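Local coordinates for McyG protein (Microcystis aeruginosa PCC 7806, PDB 4R0M), which probably activates phenylpropanoid-type carboxylic or amino acid substrates as acyl-adenylates and loads them onto its own peptidyl carrier domain during microcystin assembly, at residues A[526-529]-A[533-536]. Sequence-based numbering, arbitrary orientation.
With FA5 (adenosine-5'-[phenylalaninyl-phosphate]), chain C.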
# COMPACT_ATOMS: atom_id res chain seq x y z
N VAL A 526 15.26 -1.11 -8.15
CA VAL A 526 14.72 -1.82 -6.98
C VAL A 526 13.20 -1.92 -7.13
O VAL A 526 12.51 -0.89 -7.07
CB VAL A 526 15.10 -1.13 -5.65
CG1 VAL A 526 14.56 -1.91 -4.47
CG2 VAL A 526 16.61 -0.97 -5.54
N PRO A 527 12.68 -3.14 -7.32
CA PRO A 527 11.24 -3.32 -7.56
C PRO A 527 10.40 -3.01 -6.31
O PRO A 527 10.66 -3.55 -5.23
CB PRO A 527 11.12 -4.79 -7.96
CG PRO A 527 12.30 -5.46 -7.35
CD PRO A 527 13.40 -4.43 -7.30
N LYS A 528 9.41 -2.15 -6.49
CA LYS A 528 8.56 -1.68 -5.40
C LYS A 528 7.11 -1.64 -5.85
O LYS A 528 6.81 -1.29 -6.99
CB LYS A 528 8.98 -0.27 -4.98
CG LYS A 528 10.22 -0.19 -4.10
CD LYS A 528 10.80 1.21 -4.14
CE LYS A 528 11.60 1.55 -2.89
NZ LYS A 528 10.71 1.92 -1.75
N THR A 529 6.20 -2.00 -4.94
CA THR A 529 4.77 -1.78 -5.14
C THR A 529 4.54 -0.28 -5.11
O THR A 529 5.42 0.48 -4.69
CB THR A 529 3.92 -2.45 -4.04
OG1 THR A 529 4.31 -1.96 -2.76
CG2 THR A 529 4.08 -3.97 -4.07
N LYS A 533 6.78 -0.66 -0.92
CA LYS A 533 7.19 -1.92 -0.31
C LYS A 533 8.03 -2.71 -1.32
O LYS A 533 7.56 -3.05 -2.41
CB LYS A 533 5.97 -2.74 0.12
CG LYS A 533 6.30 -4.12 0.67
CD LYS A 533 5.05 -4.89 1.09
CE LYS A 533 4.23 -5.35 -0.10
NZ LYS A 533 3.11 -6.25 0.31
N VAL A 534 9.28 -2.98 -0.94
CA VAL A 534 10.20 -3.77 -1.76
C VAL A 534 9.64 -5.18 -1.95
O VAL A 534 9.42 -5.90 -0.97
CB VAL A 534 11.62 -3.83 -1.14
CG1 VAL A 534 12.53 -4.75 -1.95
CG2 VAL A 534 12.23 -2.44 -1.05
N GLN A 535 9.39 -5.56 -3.20
CA GLN A 535 8.93 -6.91 -3.50
C GLN A 535 10.12 -7.86 -3.68
O GLN A 535 10.82 -7.83 -4.70
CB GLN A 535 7.97 -6.93 -4.70
CG GLN A 535 8.26 -5.90 -5.79
CD GLN A 535 7.05 -5.54 -6.62
OE1 GLN A 535 5.95 -6.06 -6.42
NE2 GLN A 535 7.24 -4.63 -7.57
N LYS A 536 10.33 -8.68 -2.66
CA LYS A 536 11.51 -9.53 -2.54
C LYS A 536 11.52 -10.71 -3.50
O LYS A 536 12.58 -11.25 -3.82
CB LYS A 536 11.65 -10.03 -1.10
CG LYS A 536 11.88 -8.92 -0.08
CD LYS A 536 11.73 -9.44 1.34
CE LYS A 536 11.58 -8.29 2.32
NZ LYS A 536 11.12 -8.77 3.65
C FA5 C . -1.34 -3.35 1.33
O FA5 C . -0.13 -3.17 1.32
CA FA5 C . -2.15 -3.05 2.57
N FA5 C . -1.45 -3.72 3.63
CB FA5 C . -2.20 -1.55 2.88
CG FA5 C . -2.86 -1.07 4.18
CD1 FA5 C . -3.12 -1.91 5.27
CD2 FA5 C . -3.21 0.28 4.30
CE1 FA5 C . -3.72 -1.40 6.43
CE2 FA5 C . -3.80 0.79 5.46
CZ FA5 C . -4.06 -0.06 6.53
P FA5 C . -1.35 -5.13 -0.73
OP1 FA5 C . -0.42 -4.58 -1.78
OP2 FA5 C . -2.49 -6.02 -1.16
OP3 FA5 C . -1.97 -3.90 0.12
O5' FA5 C . -0.42 -5.96 0.30
C5' FA5 C . -0.96 -6.69 1.40
C4' FA5 C . 0.19 -7.40 2.10
O4' FA5 C . 1.11 -6.48 2.71
C3' FA5 C . -0.27 -8.29 3.24
O3' FA5 C . -0.73 -9.56 2.78
C2' FA5 C . 0.99 -8.41 4.07
O2' FA5 C . 1.85 -9.43 3.53
C1' FA5 C . 1.67 -7.07 3.89
N9 FA5 C . 1.38 -6.23 5.08
C8 FA5 C . 0.47 -5.24 5.14
N7 FA5 C . 0.45 -4.66 6.36
C5 FA5 C . 1.36 -5.29 7.12
C6 FA5 C . 1.85 -5.18 8.52
N6 FA5 C . 1.35 -4.26 9.37
N1 FA5 C . 2.82 -6.04 8.92
C2 FA5 C . 3.33 -6.97 8.09
N3 FA5 C . 2.93 -7.12 6.81
C4 FA5 C . 1.97 -6.33 6.27
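Thr529 and Lys533 meet obliquely, OG1 against CB, where the chain doubles back on itself, a worked example of how a short turn may help to present a lysine to a bound ligand. The backbones pair at a single bridge, Lys528 with Val534, a non-hydrogen-bonded antiparallel pair. It is flanked by two backbone hydrogen bonds, Thr529 N to Lys533 O (3.1 Å) and Gln535 N to Pro527 O (3.1 Å). The Thr529 hydroxyl lies between its own N and carbonyl carbon (chi1 58°), which turns OG1 to Lys533: it takes a weak hydrogen bond from Lys533 N and touches Lys533 CB at 3.4 Å. From there the lysine leads away, CG anti to its backbone N and the chain bent at chi3 (72°), until NZ donates to the ribose oxygen O4' of the phenylalanyl-adenylate at 3.1 Å. This is consistent with the C-terminal lysine of ANL adenylation domains, which reaches the active site in the adenylate-forming conformation.

The side chain of Gln535 runs, extended beyond CG, along 526-529. Its CG rests against Pro527 CB (3.8 Å), its amide nitrogen lies over the Lys528 carbonyl without a hydrogen bond, and OE1 meets the Thr529 methyl, CG2, at 3.7 Å. Lys528 goes the other way, its NZ hydrogen-bonded to Gly532 O, within the turn, and its ammonium group in a cation-pi contact with Tyr466. Val526 and Val534 touch through CG1 and CG2 at 4.2 Å.

The hairpin-like turn follows strand 517-520 and runs directly into helix 536-545, for which Gln535 is the N-cap residue; Leu539 of that helix packs against both Pro527 and Val534.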